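Local coordinates for SusD/RagB family nutrient-binding outer membrane lipoprotein (Bacteroides vulgatus, PDB 4F7A), which probably binds glycans, perhaps mucin O-glycans, at the cell surface as a SusD-like, TPR-type outer membrane lipoprotein, at residues 388-393 against 397-402; 454-457 against 463-466. All coordinates share one frame; numbering follows the deposited sequence. Where two conformers were deposited one is given.

Contact 1: residues 388-393 against 397-402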
loop_
_atom_site.group_PDB
_atom_site.type_symbol
_atom_site.label_atom_id
_atom_site.label_comp_id
_atom_site.label_asym_id
_atom_site.label_seq_id
_atom_site.Cartn_x
_atom_site.Cartn_y
_atom_site.Cartn_z
ATOM N N ASP A 388 -1.836 -24.108 9.215
ATOM C CA ASP A 388 -2.180 -24.624 7.909
ATOM C C ASP A 388 -3.565 -24.146 7.506
ATOM O O ASP A 388 -4.413 -23.815 8.360
ATOM C CB ASP A 388 -2.172 -26.154 7.941
ATOM C CG ASP A 388 -0.803 -26.723 8.228
ATOM O OD1 ASP A 388 0.240 -26.061 7.932
ATOM O OD2 ASP A 388 -0.759 -27.855 8.727
ATOM N N TYR A 389 -3.784 -24.080 6.205
ATOM C CA TYR A 389 -5.115 -23.798 5.666
ATOM C C TYR A 389 -5.819 -25.139 5.457
ATOM O O TYR A 389 -5.268 -26.053 4.819
ATOM C CB TYR A 389 -5.074 -23.007 4.363
ATOM C CG TYR A 389 -6.459 -22.906 3.808
ATOM C CD1 TYR A 389 -7.393 -22.062 4.396
ATOM C CD2 TYR A 389 -6.882 -23.753 2.799
ATOM C CE1 TYR A 389 -8.686 -22.025 3.951
ATOM C CE2 TYR A 389 -8.190 -23.739 2.350
ATOM C CZ TYR A 389 -9.086 -22.861 2.923
ATOM O OH TYR A 389 -10.384 -22.833 2.498
ATOM N N ILE A 390 -7.030 -25.257 6.018
ATOM C CA ILE A 390 -7.879 -26.425 5.856
ATOM C C ILE A 390 -9.160 -25.962 5.171
ATOM O O ILE A 390 -9.810 -25.008 5.629
ATOM C CB ILE A 390 -8.250 -27.062 7.192
ATOM C CG1 ILE A 390 -7.007 -27.380 8.028
ATOM C CG2 ILE A 390 -9.114 -28.350 6.943
ATOM C CD1 ILE A 390 -6.079 -28.355 7.377
ATOM N N ASN A 391 -9.534 -26.624 4.078
ATOM C CA ASN A 391 -10.693 -26.194 3.316
ATOM C C ASN A 391 -12.014 -26.758 3.916
ATOM O O ASN A 391 -12.502 -27.819 3.516
ATOM C CB ASN A 391 -10.535 -26.577 1.845
ATOM C CG ASN A 391 -11.488 -25.820 0.957
ATOM O OD1 ASN A 391 -11.378 -24.620 0.831
ATOM N ND2 ASN A 391 -12.420 -26.519 0.339
ATOM N N TYR A 392 -12.582 -26.034 4.877
ATOM C CA TYR A 392 -13.817 -26.471 5.540
ATOM C C TYR A 392 -15.036 -26.216 4.670
ATOM O O TYR A 392 -16.078 -26.855 4.846
ATOM C CB TYR A 392 -13.958 -25.812 6.909
ATOM C CG TYR A 392 -12.940 -26.323 7.913
ATOM C CD1 TYR A 392 -12.893 -27.669 8.259
ATOM C CD2 TYR A 392 -12.015 -25.472 8.489
ATOM C CE1 TYR A 392 -11.970 -28.155 9.182
ATOM C CE2 TYR A 392 -11.082 -25.945 9.403
ATOM C CZ TYR A 392 -11.064 -27.277 9.740
ATOM O OH TYR A 392 -10.152 -27.723 10.646
ATOM N N ALA A 393 -14.899 -25.320 3.703
ATOM C CA ALA A 393 -15.987 -24.995 2.783
ATOM C C ALA A 393 -16.320 -26.155 1.851
ATOM O O ALA A 393 -15.486 -27.023 1.607
ATOM C CB ALA A 393 -15.601 -23.765 1.935
ATOM N N GLY A 397 -11.916 -26.380 -3.364
ATOM C CA GLY A 397 -10.744 -25.925 -2.643
ATOM C C GLY A 397 -9.932 -27.060 -2.026
ATOM O O GLY A 397 -10.485 -28.128 -1.726
ATOM N N LYS A 398 -8.626 -26.815 -1.870
ATOM C CA LYS A 398 -7.721 -27.794 -1.254
ATOM C C LYS A 398 -7.088 -27.221 -0.003
ATOM O O LYS A 398 -6.995 -26.004 0.160
ATOM C CB LYS A 398 -6.615 -28.235 -2.235
ATOM C CG LYS A 398 -7.019 -29.425 -3.129
ATOM C CD LYS A 398 -7.564 -28.995 -4.462
ATOM C CE LYS A 398 -8.504 -30.048 -5.061
ATOM N NZ LYS A 398 -9.184 -29.520 -6.279
ATOM N N ASP A 399 -6.655 -28.122 0.873
ATOM C CA ASP A 399 -5.861 -27.772 2.021
ATOM C C ASP A 399 -4.494 -27.251 1.555
ATOM O O ASP A 399 -4.016 -27.596 0.476
ATOM C CB ASP A 399 -5.629 -29.008 2.918
ATOM C CG ASP A 399 -6.922 -29.605 3.460
ATOM O OD1 ASP A 399 -7.985 -28.948 3.405
ATOM O OD2 ASP A 399 -6.871 -30.755 3.951
HETATM N N MSE A 400 -3.864 -26.418 2.374
HETATM C CA MSE A 400 -2.514 -25.934 2.044
HETATM C C MSE A 400 -1.671 -25.863 3.322
HETATM O O MSE A 400 -2.061 -25.228 4.333
HETATM C CB MSE A 400 -2.564 -24.548 1.371
HETATM C CG MSE A 400 -3.412 -24.467 0.123
HETATM SE SE MSE A 400 -3.411 -22.690 -0.661
HETATM C CE MSE A 400 -4.342 -21.718 0.773
ATOM N N LYS A 401 -0.493 -26.475 3.258
ATOM C CA LYS A 401 0.463 -26.409 4.338
ATOM C C LYS A 401 0.991 -24.975 4.483
ATOM O O LYS A 401 1.307 -24.306 3.478
ATOM C CB LYS A 401 1.625 -27.372 4.046
ATOM C CG LYS A 401 2.572 -27.572 5.194
ATOM C CD LYS A 401 1.958 -28.526 6.213
ATOM C CE LYS A 401 2.835 -28.720 7.441
ATOM N NZ LYS A 401 2.857 -27.505 8.314
ATOM N N ALA A 402 1.104 -24.496 5.722
ATOM C CA ALA A 402 1.603 -23.124 5.967
ATOM C C ALA A 402 2.970 -22.953 5.348
ATOM O O ALA A 402 3.899 -23.752 5.586
ATOM C CB ALA A 402 1.674 -22.793 7.464
HETATM O O HOH W 1 -13.862 -25.099 -1.763
HETATM O O HOH W 2 -10.381 -30.457 3.273
#
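A single antiparallel bridge, Y389 with M400, holds together the two arms of a hairpin-like excursion on the protein surface, 388-393 running out and 397-402 running back. The two form a hydrogen-bonded pair: Y389 N gives to M400 O at 2.8 Å, and M400 N returns a bond of the same length to Y389 O. Beyond the bridge, carboxylates take over the pairing at both ends. D399 OD1 receives the backbone N-H of N391 at 2.9 Å, nearly straight (174°) and almost in line with its C-O bond, and a water also donates to this oxygen. At the other end D388 OD1 carries two donors. A402 N meets D388 OD1 at 2.8 Å from the anti side but tilted 29° out of the carboxylate plane, while K401 NZ closes a salt bridge to the syn lone pair of D388 OD1 at 3.0 Å; bends at chi2 and chi4 curl the lysine back toward the D388 carboxylate. The Y389 side chain, with CG anti to the backbone N (chi1 173°), runs along its own segment toward N391, and Y389 OH donates to N391 OD1 at 2.6 Å. K398 O sits at the ring edge, in plane, 3.4 Å from Y389 CE2, and the selenomethionine methyl M400 CE approaches CD2 obliquely. A second water joins N391 ND2 to G397 N where the arms diverge. The whole excursion belongs to the loop between helices 356-371 and 416-431; Y312 OH is hydrogen-bonded to N391 OD1 and Y315 OH to Y389 OH, and helix 265-273 backs Y389 through A265 and A402 through S269.

Contact 2: residues 454-457 against 463-466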
loop_
_atom_site.group_PDB
_atom_site.type_symbol
_atom_site.label_atom_id
_atom_site.label_comp_id
_atom_site.label_asym_id
_atom_site.label_seq_id
_atom_site.Cartn_x
_atom_site.Cartn_y
_atom_site.Cartn_z
ATOM N N GLN A 454 -4.537 -21.665 -6.143
ATOM C CA GLN A 454 -4.792 -23.103 -6.298
ATOM C C GLN A 454 -4.959 -23.460 -7.765
ATOM O O GLN A 454 -4.539 -24.541 -8.199
ATOM C CB GLN A 454 -6.033 -23.499 -5.499
ATOM C CG GLN A 454 -5.919 -23.100 -4.027
ATOM C CD GLN A 454 -6.675 -24.020 -3.110
ATOM O OE1 GLN A 454 -7.541 -24.784 -3.552
ATOM N NE2 GLN A 454 -6.362 -23.951 -1.821
ATOM N N THR A 455 -5.569 -22.542 -8.520
ATOM C CA THR A 455 -5.775 -22.668 -9.966
ATOM C C THR A 455 -5.233 -21.414 -10.655
ATOM O O THR A 455 -5.521 -20.284 -10.229
ATOM C CB THR A 455 -7.262 -22.844 -10.301
ATOM O OG1 THR A 455 -7.728 -24.107 -9.779
ATOM C CG2 THR A 455 -7.524 -22.760 -11.829
ATOM N N ASN A 456 -4.459 -21.622 -11.713
ATOM C CA ASN A 456 -3.788 -20.542 -12.446
ATOM C C ASN A 456 -4.304 -20.543 -13.876
ATOM O O ASN A 456 -3.873 -21.337 -14.684
ATOM C CB ASN A 456 -2.270 -20.730 -12.385
ATOM C CG ASN A 456 -1.497 -19.609 -13.069
ATOM O OD1 ASN A 456 -2.012 -18.943 -13.964
ATOM N ND2 ASN A 456 -0.225 -19.445 -12.692
ATOM N N ASN A 457 -5.262 -19.657 -14.163
ATOM C CA ASN A 457 -5.857 -19.558 -15.494
ATOM C C ASN A 457 -5.311 -18.362 -16.265
ATOM O O ASN A 457 -6.031 -17.755 -17.074
ATOM C CB ASN A 457 -7.391 -19.489 -15.386
ATOM C CG ASN A 457 -8.019 -20.853 -15.058
ATOM O OD1 ASN A 457 -7.346 -21.881 -15.131
ATOM N ND2 ASN A 457 -9.306 -20.858 -14.707
ATOM N N ASP A 463 3.332 -17.026 -13.431
ATOM C CA ASP A 463 3.846 -18.259 -12.831
ATOM C C ASP A 463 3.267 -18.416 -11.421
ATOM O O ASP A 463 3.290 -17.478 -10.613
ATOM C CB ASP A 463 5.378 -18.225 -12.772
ATOM C CG ASP A 463 5.977 -19.513 -12.221
ATOM O OD1 ASP A 463 5.972 -20.533 -12.972
ATOM O OD2 ASP A 463 6.457 -19.506 -11.061
ATOM N N THR A 464 2.754 -19.598 -11.120
ATOM C CA THR A 464 2.151 -19.852 -9.812
ATOM C C THR A 464 3.119 -19.560 -8.659
ATOM O O THR A 464 2.775 -18.832 -7.746
ATOM C CB THR A 464 1.639 -21.298 -9.737
ATOM O OG1 THR A 464 0.550 -21.437 -10.660
ATOM C CG2 THR A 464 1.182 -21.658 -8.307
ATOM N N ASP A 465 4.337 -20.100 -8.725
ATOM C CA ASP A 465 5.311 -19.926 -7.647
ATOM C C ASP A 465 5.957 -18.522 -7.573
ATOM O O ASP A 465 6.128 -17.969 -6.479
ATOM C CB ASP A 465 6.379 -21.029 -7.703
ATOM C CG ASP A 465 5.866 -22.364 -7.133
ATOM O OD1 ASP A 465 5.053 -22.333 -6.191
ATOM O OD2 ASP A 465 6.255 -23.434 -7.643
ATOM N N ILE A 466 6.300 -17.928 -8.717
ATOM C CA ILE A 466 6.825 -16.562 -8.680
ATOM C C ILE A 466 5.712 -15.616 -8.180
ATOM O O ILE A 466 5.969 -14.678 -7.427
ATOM C CB ILE A 466 7.380 -16.128 -10.032
ATOM C CG1 ILE A 466 8.650 -16.948 -10.353
ATOM C CG2 ILE A 466 7.704 -14.640 -10.060
ATOM C CD1 ILE A 466 9.022 -16.932 -11.839
#
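N456 ND2 and T464 OG1 make the one hydrogen bond between 454-457 and 463-466, at 2.9 Å. The amide is the donor, with an N-H...O angle of 165°, and the threonine oxygen lies only 3° from the amide plane, so the N-H points almost squarely at it. The two side chains lie alongside, pointing opposite ways: the asparagine reaches over with CG anti to the backbone N (chi1 -177°), and N456 CB passes 3.4 Å from T464 OG1. On the threonine, OG1 stands beside the backbone nitrogen (chi1 -67°), and N456 ND2 comes to 3.4 Å from T464 N; as both are donors, this is proximity without a bond.

The next shell fixes the rotation of the asparagine amide. ND2 also donates to I462 O, the carbonyl just ahead of 463-466, while OD1 is hydrogen-bonded to S458 OG. Both ends of the amide are therefore engaged, and one side chain ties together the two ends of the intervening loop. T464 lies inside an Asx motif, in which D463 OD2 accepts the backbone N-H of I466 at 2.8 Å through its anti lone pair; this probably steadies the turn that carries OG1, whose last three residues have helical backbone angles. The D463 side chain lies about 4 Å from a bound sodium ion, and K452 NZ bonds to D465 O on the far part of the turn.

Contact area is small, and the two segments belong to the loop between helices 435-445 and 475-480. Other loops flank them: N457 pairs through its backbone with V74, and I466 rests on R501.

In the fold
Contacts 1 and 2 follow one another along the chain, in the loops before helix 416-431 and after helix 435-445, and both lie on the same side of the molecule, their centres about 16 Å apart. Q454 joins them. From the start of 454-457 its side chain reaches the returning arm of contact 1, where Q454 OE1 lies 2.9 Å from K398 N, a probable hydrogen bond, and Q454 NE2 packs 3.4 Å from M400 SE. K398 N, which bonds to nothing in 388-393, is thus taken up by the amide of contact 2. The bound sodium ion lies by the 463-466 side of contact 2.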